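Dehalogenase (Rhodospirillaceae, PDB 6A41) probably removes halogen from organic substrates, on a Rossmann-type fold related to the short-chain dehydrogenases and reductases. Local coordinates at residues A[173-178]-A[222-227]; A[218-223]-A[235-240]; A[31-36]-A[72-77]. All coordinates share one frame; numbering follows the deposited sequence.

From the N terminus, contact 3 comes first: the chain leaves strand 31-34, passes through helix 42-51 and strand 56-57, and closes its loop as helix 63-74 ends beside strand 31-34. That loop is complete well before contact 1 opens on strand 172-179, which meets the last turn of helix 214-225. Contact 2 begins on this helix, sharing C222 and F223 with contact 1, and closes on strand 236-239; the two follow end to start, and neither encloses the other. Contacts 1 and 2 thus tie one helix to two adjacent strands of the parallel sheet. Contact 3 serves the other half of that sheet, its centre about 17 Å from the centre of contact 1.

Contact 1 of 3, residues A[173-178]-A[222-227]; sequences TVNAVG and CFLCSD
V177 and L224 make the tight end of this contact, where strand 172-179 lies under the last turn of helix 214-225. The touch is methyl to methyl: CG2 of V177 stands 3.6 Å from CD1 of L224, the two side chains slanting across one another. L224 reaches the strand because its CG lies anti to its own carbonyl carbon (chi1 -65°), and the length of the leucine lets CD1 reach the methyl of V177. Beta-branching agrees with the extended backbone at V177, whose methyls, turned to the helix, also meet L217 and I221. Lower on the strand, CB of N175 adds a lighter touch on the same leucine methyl, 4.2 Å from L224 CD1. Toward T173 the fit becomes loose and polar. T173 OG1 and L224 O stay 4.5 Å apart, and a water fills in between them, 2.7 Å from T173 OG1 and donating to L224 O at 2.8 Å. The threonine hydroxyl thus helps to serve a carbonyl at the helix end, where the amides of a further turn run out. Just beyond, S226 turns back on the helix: its OG and its backbone N both donate to F223 O, the hydroxyl at 2.7 Å and in the carbonyl plane. A helix laid by its aliphatic residues on a buried parallel strand is the arrangement of the Rossmann fold.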
ATOM      1  N   THR A 173       1.614  14.759  15.786  1.00 10.76           N
ATOM      2  CA  THR A 173       1.617  13.620  14.835  1.00 10.09           C
ATOM      3  C   THR A 173       0.550  12.589  15.218  1.00  9.72           C
ATOM      4  O   THR A 173       0.163  12.487  16.365  1.00  9.57           O
ATOM      5  CB  THR A 173       2.974  12.897  14.742  1.00 10.20           C
ATOM      6  OG1 THR A 173       3.244  12.169  15.946  1.00  9.44           O
ATOM      7  CG2 THR A 173       4.101  13.861  14.429  1.00 10.36           C
ATOM      8  N   VAL A 174       0.074  11.868  14.240  1.00  9.08           N
ATOM      9  CA  VAL A 174      -0.927  10.852  14.422  1.00  8.79           C
ATOM     10  C   VAL A 174      -0.466   9.639  13.603  1.00  8.25           C
ATOM     11  O   VAL A 174      -0.382   9.692  12.408  1.00  7.56           O
ATOM     12  CB  VAL A 174      -2.271  11.265  13.942  1.00  9.29           C
ATOM     13  CG1 VAL A 174      -3.294  10.212  14.292  1.00  9.49           C
ATOM     14  CG2 VAL A 174      -2.735  12.570  14.546  1.00  9.41           C
ATOM     15  N   ASN A 175      -0.312   8.551  14.297  1.00  8.02           N
ATOM     16  CA  ASN A 175       0.141   7.272  13.686  1.00  7.98           C
ATOM     17  C   ASN A 175      -0.597   6.083  14.330  1.00  8.35           C
ATOM     18  O   ASN A 175      -1.246   6.211  15.398  1.00  8.31           O
ATOM     19  CB  ASN A 175       1.639   7.106  13.949  1.00  7.75           C
ATOM     20  CG  ASN A 175       2.465   8.144  13.232  1.00  7.89           C
ATOM     21  OD1 ASN A 175       3.108   9.020  13.908  1.00  9.94           O
ATOM     22  ND2 ASN A 175       2.415   8.196  11.981  1.00  6.87           N
ATOM     23  N   ALA A 176      -0.435   4.894  13.721  1.00  8.18           N
ATOM     24  CA  ALA A 176      -0.917   3.660  14.331  1.00  8.12           C
ATOM     25  C   ALA A 176       0.175   2.638  14.279  1.00  8.84           C
ATOM     26  O   ALA A 176       1.081   2.690  13.381  1.00  8.98           O
ATOM     27  CB  ALA A 176      -2.106   3.112  13.586  1.00  7.93           C
ATOM     28  N   VAL A 177       0.141   1.691  15.181  1.00  8.68           N
ATOM     29  CA  VAL A 177       1.037   0.525  15.093  1.00  9.10           C
ATOM     30  C   VAL A 177       0.084  -0.655  14.782  1.00  9.56           C
ATOM     31  O   VAL A 177      -0.839  -0.898  15.478  1.00  9.69           O
ATOM     32  CB  VAL A 177       1.759   0.249  16.410  1.00  9.53           C
ATOM     33  CG1 VAL A 177       2.614  -1.059  16.256  1.00  9.97           C
ATOM     34  CG2 VAL A 177       2.746   1.388  16.723  1.00  9.54           C
ATOM     35  N   GLY A 178       0.331  -1.338  13.677  1.00  9.41           N
ATOM     36  CA  GLY A 178      -0.447  -2.440  13.205  1.00  9.33           C
ATOM     37  C   GLY A 178       0.161  -3.714  13.727  1.00  9.47           C
ATOM     38  O   GLY A 178       1.009  -4.321  13.082  1.00  8.91           O
ATOM     39  N   CYS A 222       6.482   3.589  22.105  1.00  9.05           N
ATOM     40  CA  CYS A 222       7.319   4.575  22.706  1.00 10.04           C
ATOM     41  C   CYS A 222       8.156   5.407  21.709  1.00  9.90           C
ATOM     42  O   CYS A 222       8.229   6.638  21.783  1.00  9.14           O
ATOM     43  CB  CYS A 222       8.243   3.991  23.756  1.00 11.09           C
ATOM     44  SG  CYS A 222       7.309   3.547  25.244  1.00 14.91           S
ATOM     45  N   PHE A 223       8.733   4.701  20.730  1.00  9.54           N
ATOM     46  CA  PHE A 223       9.428   5.420  19.711  1.00  9.43           C
ATOM     47  C   PHE A 223       8.478   6.474  19.003  1.00  9.40           C
ATOM     48  O   PHE A 223       8.883   7.680  18.896  1.00  8.40           O
ATOM     49  CB  PHE A 223      10.059   4.471  18.643  1.00  9.97           C
ATOM     50  CG  PHE A 223      10.557   5.266  17.398  1.00 10.13           C
ATOM     51  CD1 PHE A 223      11.627   6.116  17.513  1.00 10.88           C
ATOM     52  CD2 PHE A 223       9.857   5.178  16.201  1.00 10.99           C
ATOM     53  CE1 PHE A 223      12.064   6.951  16.423  1.00 11.00           C
ATOM     54  CE2 PHE A 223      10.253   5.928  15.098  1.00 10.79           C
ATOM     55  CZ  PHE A 223      11.322   6.788  15.218  1.00 10.57           C
ATOM     56  N   LEU A 224       7.256   6.096  18.628  1.00  9.05           N
ATOM     57  CA  LEU A 224       6.378   7.050  17.942  1.00  9.97           C
ATOM     58  C   LEU A 224       5.958   8.204  18.857  1.00 10.96           C
ATOM     59  O   LEU A 224       5.721   9.306  18.332  1.00 11.46           O
ATOM     60  CB  LEU A 224       5.133   6.379  17.373  1.00  9.89           C
ATOM     61  CG  LEU A 224       5.525   5.384  16.262  1.00 10.20           C
ATOM     62  CD1 LEU A 224       4.310   4.506  15.989  1.00 10.55           C
ATOM     63  CD2 LEU A 224       6.040   6.078  14.989  1.00 10.57           C
ATOM     64  N   CYS A 225       5.909   7.975  20.182  1.00 11.06           N
ATOM     65  CA  CYS A 225       5.710   9.059  21.187  1.00 11.60           C
ATOM     66  C   CYS A 225       6.892  10.044  21.368  1.00 12.58           C
ATOM     67  O   CYS A 225       6.687  11.078  21.983  1.00 11.69           O
ATOM     68  CB  CYS A 225       5.281   8.505  22.544  1.00 12.09           C
ATOM     69  SG  CYS A 225       3.782   7.530  22.523  1.00 12.72           S
ATOM     70  N   SER A 226       8.092   9.692  20.905  1.00 11.23           N
ATOM     71  CA  SER A 226       9.313  10.430  21.190  1.00 11.69           C
ATOM     72  C   SER A 226       9.468  11.602  20.258  1.00 11.93           C
ATOM     73  O   SER A 226       8.848  11.697  19.102  1.00 10.07           O
ATOM     74  CB  SER A 226      10.617   9.512  21.110  1.00 11.08           C
ATOM     75  OG  SER A 226      10.937   9.221  19.707  1.00 10.72           O
ATOM     76  N   ASP A 227      10.355  12.468  20.688  1.00 13.32           N
ATOM     77  CA  ASP A 227      10.729  13.638  19.844  1.00 17.18           C
ATOM     78  C   ASP A 227      11.397  13.249  18.540  1.00 16.38           C
ATOM     79  O   ASP A 227      11.162  13.862  17.526  1.00 17.88           O
ATOM     80  CB  ASP A 227      11.628  14.575  20.600  1.00 20.72           C
ATOM     81  CG  ASP A 227      10.898  15.333  21.597  1.00 27.17           C
ATOM     82  OD1 ASP A 227       9.650  15.196  21.829  1.00 31.56           O
ATOM     83  OD2 ASP A 227      11.616  16.059  22.293  1.00 36.81           O
TER
HETATM   84  O   HOH W   1       5.325  10.449  15.833  1.00  8.64           O

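Contact 2 of 3, residues A[218-223]-A[235-240]; sequences GATICF and HVLPHA
The imidazole of H239 meets T220 through its CD2 corner: T220 OG1 lies 3.2 Å from H239 CD2, approaching obliquely, neither squarely over the ring nor in its plane. Around the same side chain pack V177 from the neighbouring strand, V182, and E216 and L217 one turn back along the helix, so mostly aliphatic side chains enclose the ring, E216 being the acidic exception. The threonine hydroxyl has its own partner in E216 O, to which it is hydrogen-bonded, an economical way to bury a polar group on a helix. Its methyl, set anti to the backbone N by chi1 -55° at OG1, faces the strand, with T220 CG2 3.9 Å from L237 CD2. The leucine supplies the apolar surface that this methyl needs. A glycine in place of T220 would probably open a gap beside L237 CD2 and the H239 ring and leave E216 O without the hydroxyl. F223, another flat group, turns to the second subunit and stacks on F223 there, while H235 bonds through NE2 to H235 NE2 of that subunit. Helix 214-225 rests on two strands, T220 meeting L237 and H239 of 236-239, the outermost within the chain, and V177 of 172-179.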
ATOM      1  N   GLY A 218       5.786  -2.425  22.875  1.00  8.75           N
ATOM      2  CA  GLY A 218       5.923  -1.217  23.735  1.00  9.12           C
ATOM      3  C   GLY A 218       7.030  -0.216  23.251  1.00  8.94           C
ATOM      4  O   GLY A 218       6.811   1.029  23.229  1.00  9.30           O
ATOM      5  N   ALA A 219       8.173  -0.747  22.861  1.00  8.77           N
ATOM      6  CA  ALA A 219       9.251   0.058  22.394  1.00  9.30           C
ATOM      7  C   ALA A 219       8.857   0.791  21.075  1.00  9.20           C
ATOM      8  O   ALA A 219       9.265   1.948  20.869  1.00  9.33           O
ATOM      9  CB  ALA A 219      10.601  -0.706  22.166  1.00  9.96           C
ATOM     10  N   THR A 220       8.122   0.112  20.221  1.00  8.94           N
ATOM     11  CA  THR A 220       7.600   0.758  18.999  1.00  9.23           C
ATOM     12  C   THR A 220       6.692   1.916  19.242  1.00  8.75           C
ATOM     13  O   THR A 220       6.810   2.992  18.656  1.00  8.68           O
ATOM     14  CB  THR A 220       7.043  -0.317  18.042  1.00  9.06           C
ATOM     15  OG1 THR A 220       8.095  -1.310  17.776  1.00  9.47           O
ATOM     16  CG2 THR A 220       6.654   0.324  16.796  1.00  9.36           C
ATOM     17  N   ILE A 221       5.714   1.688  20.081  1.00  8.78           N
ATOM     18  CA  ILE A 221       4.812   2.757  20.512  1.00  8.69           C
ATOM     19  C   ILE A 221       5.563   3.897  21.188  1.00  9.18           C
ATOM     20  O   ILE A 221       5.320   5.115  20.825  1.00  8.86           O
ATOM     21  CB  ILE A 221       3.679   2.155  21.381  1.00  8.51           C
ATOM     22  CG1 ILE A 221       2.810   1.151  20.659  1.00  8.40           C
ATOM     23  CG2 ILE A 221       2.900   3.234  22.114  1.00  9.00           C
ATOM     24  CD1 ILE A 221       2.075   0.175  21.622  1.00  8.69           C
ATOM     25  N   CYS A 222       6.482   3.589  22.105  1.00  9.05           N
ATOM     26  CA  CYS A 222       7.319   4.575  22.706  1.00 10.04           C
ATOM     27  C   CYS A 222       8.156   5.407  21.709  1.00  9.90           C
ATOM     28  O   CYS A 222       8.229   6.638  21.783  1.00  9.14           O
ATOM     29  CB  CYS A 222       8.243   3.991  23.756  1.00 11.09           C
ATOM     30  SG  CYS A 222       7.309   3.547  25.244  1.00 14.91           S
ATOM     31  N   PHE A 223       8.733   4.701  20.730  1.00  9.54           N
ATOM     32  CA  PHE A 223       9.428   5.420  19.711  1.00  9.43           C
ATOM     33  C   PHE A 223       8.478   6.474  19.003  1.00  9.40           C
ATOM     34  O   PHE A 223       8.883   7.680  18.896  1.00  8.40           O
ATOM     35  CB  PHE A 223      10.059   4.471  18.643  1.00  9.97           C
ATOM     36  CG  PHE A 223      10.557   5.266  17.398  1.00 10.13           C
ATOM     37  CD1 PHE A 223      11.627   6.116  17.513  1.00 10.88           C
ATOM     38  CD2 PHE A 223       9.857   5.178  16.201  1.00 10.99           C
ATOM     39  CE1 PHE A 223      12.064   6.951  16.423  1.00 11.00           C
ATOM     40  CE2 PHE A 223      10.253   5.928  15.098  1.00 10.79           C
ATOM     41  CZ  PHE A 223      11.322   6.788  15.218  1.00 10.57           C
ATOM     42  N   HIS A 235       0.898   7.439   9.523  1.00  7.80           N
ATOM     43  CA  HIS A 235       1.398   6.171   9.111  1.00  7.96           C
ATOM     44  C   HIS A 235       0.824   5.029   9.971  1.00  8.22           C
ATOM     45  O   HIS A 235       0.698   5.174  11.174  1.00  8.05           O
ATOM     46  CB  HIS A 235       2.933   6.105   9.231  1.00  8.11           C
ATOM     47  CG  HIS A 235       3.541   4.830   8.659  1.00  8.16           C
ATOM     48  ND1 HIS A 235       3.279   4.365   7.379  1.00  8.41           N
ATOM     49  CD2 HIS A 235       4.415   3.950   9.213  1.00  8.47           C
ATOM     50  CE1 HIS A 235       4.004   3.251   7.175  1.00  8.63           C
ATOM     51  NE2 HIS A 235       4.710   2.988   8.273  1.00  8.59           N
ATOM     52  N   VAL A 236       0.622   3.880   9.325  1.00  8.78           N
ATOM     53  CA  VAL A 236       0.297   2.624  10.051  1.00  9.07           C
ATOM     54  C   VAL A 236       1.521   1.676   9.964  1.00  9.78           C
ATOM     55  O   VAL A 236       1.807   1.184   8.869  1.00 10.03           O
ATOM     56  CB  VAL A 236      -0.934   1.941   9.405  1.00  9.10           C
ATOM     57  CG1 VAL A 236      -1.124   0.602  10.145  1.00  8.99           C
ATOM     58  CG2 VAL A 236      -2.102   2.875   9.514  1.00  9.52           C
ATOM     59  N   LEU A 237       2.282   1.568  11.043  1.00 10.23           N
ATOM     60  CA  LEU A 237       3.551   0.861  11.133  1.00 11.46           C
ATOM     61  C   LEU A 237       3.278  -0.613  11.482  1.00 10.92           C
ATOM     62  O   LEU A 237       2.919  -0.970  12.628  1.00 10.69           O
ATOM     63  CB  LEU A 237       4.431   1.526  12.144  1.00 12.62           C
ATOM     64  CG  LEU A 237       5.725   0.950  12.619  1.00 15.69           C
ATOM     65  CD1 LEU A 237       6.426   0.389  11.476  1.00 17.21           C
ATOM     66  CD2 LEU A 237       6.553   2.055  13.314  1.00 15.30           C
ATOM     67  N   PRO A 238       3.457  -1.516  10.504  1.00 11.10           N
ATOM     68  CA  PRO A 238       3.310  -2.954  10.778  1.00 10.75           C
ATOM     69  C   PRO A 238       4.327  -3.519  11.737  1.00 10.19           C
ATOM     70  O   PRO A 238       5.547  -3.212  11.672  1.00  9.94           O
ATOM     71  CB  PRO A 238       3.410  -3.603   9.406  1.00 11.35           C
ATOM     72  CG  PRO A 238       3.358  -2.414   8.508  1.00 12.58           C
ATOM     73  CD  PRO A 238       3.990  -1.300   9.183  1.00 10.92           C
ATOM     74  N   HIS A 239       3.819  -4.253  12.710  1.00  8.99           N
ATOM     75  CA  HIS A 239       4.616  -4.802  13.786  1.00  8.47           C
ATOM     76  C   HIS A 239       4.149  -6.232  14.006  1.00  8.38           C
ATOM     77  O   HIS A 239       3.514  -6.550  14.916  1.00  7.56           O
ATOM     78  CB  HIS A 239       4.442  -3.950  15.034  1.00  8.27           C
ATOM     79  CG  HIS A 239       5.352  -4.330  16.136  1.00  8.20           C
ATOM     80  ND1 HIS A 239       5.070  -5.377  16.976  1.00  8.60           N
ATOM     81  CD2 HIS A 239       6.556  -3.837  16.514  1.00  8.50           C
ATOM     82  CE1 HIS A 239       6.054  -5.482  17.876  1.00  8.93           C
ATOM     83  NE2 HIS A 239       6.955  -4.552  17.644  1.00  8.59           N
ATOM     84  N   ALA A 240       4.587  -7.085  13.055  1.00  8.52           N
ATOM     85  CA  ALA A 240       4.115  -8.433  12.968  1.00  8.41           C
ATOM     86  C   ALA A 240       5.140  -9.400  12.451  1.00  8.39           C
ATOM     87  O   ALA A 240       4.766 -10.381  11.830  1.00  8.31           O
ATOM     88  CB  ALA A 240       2.922  -8.439  12.052  1.00  8.42           C
TER

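Contact 3 of 3, residues A[31-36]-A[72-77]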
ATOM      1  N   THR A  31       6.551   9.965  32.304  1.00 13.15           N
ATOM      2  CA  THR A  31       5.478   9.969  33.329  1.00 13.57           C
ATOM      3  C   THR A  31       4.247   9.289  32.663  1.00 12.74           C
ATOM      4  O   THR A  31       3.673   9.820  31.726  1.00 13.51           O
ATOM      5  CB  THR A  31       5.129  11.411  33.699  1.00 15.04           C
ATOM      6  OG1 THR A  31       6.317  12.036  34.152  1.00 17.03           O
ATOM      7  CG2 THR A  31       3.993  11.541  34.748  1.00 16.00           C
ATOM      8  N   VAL A  32       3.821   8.182  33.202  1.00 11.50           N
ATOM      9  CA  VAL A  32       2.767   7.426  32.640  1.00 11.26           C
ATOM     10  C   VAL A  32       1.507   7.599  33.495  1.00 10.88           C
ATOM     11  O   VAL A  32       1.524   7.396  34.713  1.00 11.02           O
ATOM     12  CB  VAL A  32       3.162   5.935  32.559  1.00 11.86           C
ATOM     13  CG1 VAL A  32       1.984   5.109  32.103  1.00 11.83           C
ATOM     14  CG2 VAL A  32       4.386   5.771  31.637  1.00 12.10           C
ATOM     15  N   LEU A  33       0.424   7.943  32.823  1.00 10.91           N
ATOM     16  CA  LEU A  33      -0.915   7.976  33.311  1.00 11.16           C
ATOM     17  C   LEU A  33      -1.721   6.881  32.614  1.00 11.04           C
ATOM     18  O   LEU A  33      -1.638   6.741  31.381  1.00 10.55           O
ATOM     19  CB  LEU A  33      -1.563   9.287  32.935  1.00 11.85           C
ATOM     20  CG  LEU A  33      -0.843  10.545  33.348  1.00 12.62           C
ATOM     21  CD1 LEU A  33      -1.640  11.745  32.979  1.00 13.60           C
ATOM     22  CD2 LEU A  33      -0.396  10.488  34.830  1.00 14.10           C
ATOM     23  N   ALA A  34      -2.459   6.113  33.357  1.00 10.60           N
ATOM     24  CA  ALA A  34      -3.115   4.941  32.795  1.00 10.70           C
ATOM     25  C   ALA A  34      -4.577   4.977  33.133  1.00 11.34           C
ATOM     26  O   ALA A  34      -4.926   5.127  34.312  1.00 10.99           O
ATOM     27  CB  ALA A  34      -2.495   3.646  33.329  1.00 10.75           C
ATOM     28  N   HIS A  35      -5.383   4.726  32.128  1.00 11.08           N
ATOM     29  CA  HIS A  35      -6.822   4.444  32.237  1.00 11.46           C
ATOM     30  C   HIS A  35      -7.084   2.931  32.126  1.00 11.79           C
ATOM     31  O   HIS A  35      -6.377   2.215  31.415  1.00 11.33           O
ATOM     32  CB  HIS A  35      -7.582   5.175  31.139  1.00 12.14           C
ATOM     33  CG  HIS A  35      -8.894   4.541  30.793  1.00 13.17           C
ATOM     34  ND1 HIS A  35      -8.989   3.600  29.800  1.00 12.30           N
ATOM     35  CD2 HIS A  35     -10.152   4.688  31.310  1.00 13.55           C
ATOM     36  CE1 HIS A  35     -10.241   3.148  29.752  1.00 13.23           C
ATOM     37  NE2 HIS A  35     -10.971   3.787  30.650  1.00 13.51           N
ATOM     38  N   ASP A  36      -8.086   2.459  32.847  1.00 11.29           N
ATOM     39  CA  ASP A  36      -8.625   1.148  32.610  1.00 11.96           C
ATOM     40  C   ASP A  36     -10.061   1.119  33.185  1.00 12.76           C
ATOM     41  O   ASP A  36     -10.292   1.657  34.253  1.00 11.38           O
ATOM     42  CB  ASP A  36      -7.729   0.020  33.204  1.00 11.25           C
ATOM     43  CG  ASP A  36      -8.141  -1.382  32.721  1.00 13.10           C
ATOM     44  OD1 ASP A  36      -7.699  -1.750  31.564  1.00 11.40           O
ATOM     45  OD2 ASP A  36      -8.943  -2.089  33.487  1.00 13.21           O
ATOM     46  N   LYS A  72      -5.657  17.375  34.641  1.00 23.52           N
ATOM     47  CA  LYS A  72      -5.366  17.911  35.966  1.00 28.22           C
ATOM     48  C   LYS A  72      -4.083  17.398  36.644  1.00 28.05           C
ATOM     49  O   LYS A  72      -3.452  18.110  37.400  1.00 27.48           O
ATOM     50  CB  LYS A  72      -6.524  17.587  36.908  1.00 32.82           C
ATOM     51  CG  LYS A  72      -7.497  18.680  37.149  1.00 39.06           C
ATOM     52  CD  LYS A  72      -7.245  19.310  38.534  1.00 45.46           C
ATOM     53  CE  LYS A  72      -8.526  19.824  39.155  1.00 51.97           C
ATOM     54  NZ  LYS A  72      -9.307  20.619  38.128  1.00 57.06           N
ATOM     55  N   ARG A  73      -3.659  16.172  36.381  1.00 26.21           N
ATOM     56  CA  ARG A  73      -2.546  15.618  37.121  1.00 26.00           C
ATOM     57  C   ARG A  73      -1.289  16.474  36.934  1.00 24.63           C
ATOM     58  O   ARG A  73      -0.674  16.804  37.949  1.00 23.02           O
ATOM     59  CB  ARG A  73      -2.280  14.158  36.715  1.00 27.54           C
ATOM     60  CG  ARG A  73      -1.086  13.509  37.390  1.00 30.53           C
ATOM     61  CD  ARG A  73      -1.515  12.837  38.633  1.00 32.49           C
ATOM     62  NE  ARG A  73      -0.460  12.048  39.236  1.00 34.07           N
ATOM     63  CZ  ARG A  73      -0.451  11.669  40.518  1.00 37.41           C
ATOM     64  NH1 ARG A  73      -1.420  12.011  41.358  1.00 36.75           N
ATOM     65  NH2 ARG A  73       0.557  10.946  40.976  1.00 41.23           N
ATOM     66  N   HIS A  74      -0.877  16.744  35.684  1.00 21.02           N
ATOM     67  CA  HIS A  74       0.305  17.552  35.359  1.00 23.01           C
ATOM     68  C   HIS A  74       0.066  18.766  34.561  1.00 21.94           C
ATOM     69  O   HIS A  74       0.979  19.606  34.380  1.00 25.02           O
ATOM     70  CB  HIS A  74       1.386  16.710  34.616  1.00 24.24           C
ATOM     71  CG  HIS A  74       1.855  15.611  35.448  1.00 25.61           C
ATOM     72  ND1 HIS A  74       2.561  15.846  36.624  1.00 28.19           N
ATOM     73  CD2 HIS A  74       1.551  14.294  35.444  1.00 26.72           C
ATOM     74  CE1 HIS A  74       2.745  14.699  37.259  1.00 24.13           C
ATOM     75  NE2 HIS A  74       2.155  13.743  36.556  1.00 26.94           N
ATOM     76  N   GLY A  75      -1.161  18.923  34.126  1.00 18.92           N
ATOM     77  CA  GLY A  75      -1.510  20.130  33.340  1.00 18.44           C
ATOM     78  C   GLY A  75      -1.550  19.808  31.887  1.00 16.86           C
ATOM     79  O   GLY A  75      -2.001  20.634  31.121  1.00 16.03           O
ATOM     80  N   HIS A  76      -0.936  18.693  31.421  1.00 14.88           N
ATOM     81  CA  HIS A  76      -0.918  18.422  29.989  1.00 14.21           C
ATOM     82  C   HIS A  76      -0.702  16.984  29.747  1.00 13.27           C
ATOM     83  O   HIS A  76      -0.311  16.312  30.621  1.00 12.68           O
ATOM     84  CB  HIS A  76       0.216  19.233  29.295  1.00 14.98           C
ATOM     85  CG  HIS A  76       1.593  18.807  29.638  1.00 15.32           C
ATOM     86  ND1 HIS A  76       2.193  19.136  30.823  1.00 15.85           N
ATOM     87  CD2 HIS A  76       2.452  17.945  29.013  1.00 16.58           C
ATOM     88  CE1 HIS A  76       3.395  18.593  30.892  1.00 16.51           C
ATOM     89  NE2 HIS A  76       3.569  17.843  29.819  1.00 17.38           N
ATOM     90  N   ILE A  77      -0.926  16.592  28.506  1.00 13.23           N
ATOM     91  CA  ILE A  77      -0.617  15.243  27.973  1.00 13.37           C
ATOM     92  C   ILE A  77       0.252  15.376  26.699  1.00 12.84           C
ATOM     93  O   ILE A  77      -0.164  16.033  25.738  1.00 14.63           O
ATOM     94  CB  ILE A  77      -1.905  14.432  27.657  1.00 13.39           C
ATOM     95  CG1 ILE A  77      -2.696  14.177  28.960  1.00 14.69           C
ATOM     96  CG2 ILE A  77      -1.591  13.117  26.964  1.00 13.89           C
ATOM     97  CD1 ILE A  77      -4.170  13.839  28.676  1.00 15.32           C
TER
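T31 and H74 point at each other from opposite directions, the methyl of the threonine meeting the imidazole obliquely. T31 CG2 is 3.4 Å from H74 NE2 and 3.7 Å from H74 CD2, so the contact falls on the bond between these two ring atoms. L33 approaches the same ring differently: its CD2 comes up at the edge, near the ring plane, 4.3 Å from H74 CD2. With CG anti to its carbonyl carbon (chi1 -54°), the leucine also sends this methyl under R73, whose CG it meets at 4.0 Å from L33 CD2. Those two side chains slant across each other, and only the aliphatic root of the arginine is used; its chain bends at chi2, which suits a long residue that can give methylenes to the strand while keeping its charged end apart. L33, buried, also packs on A70 and V7, whereas R73 and H74 are exposed to solvent. G75 is the first to leave helical backbone angles, and its positive phi (101°) would drive a CB against the carbonyl O of H74. The chain then heads for strand 79-83, helix 63-74 serving the right-handed beta-alpha-beta crossover from strand 56-57 in this Rossmann fold.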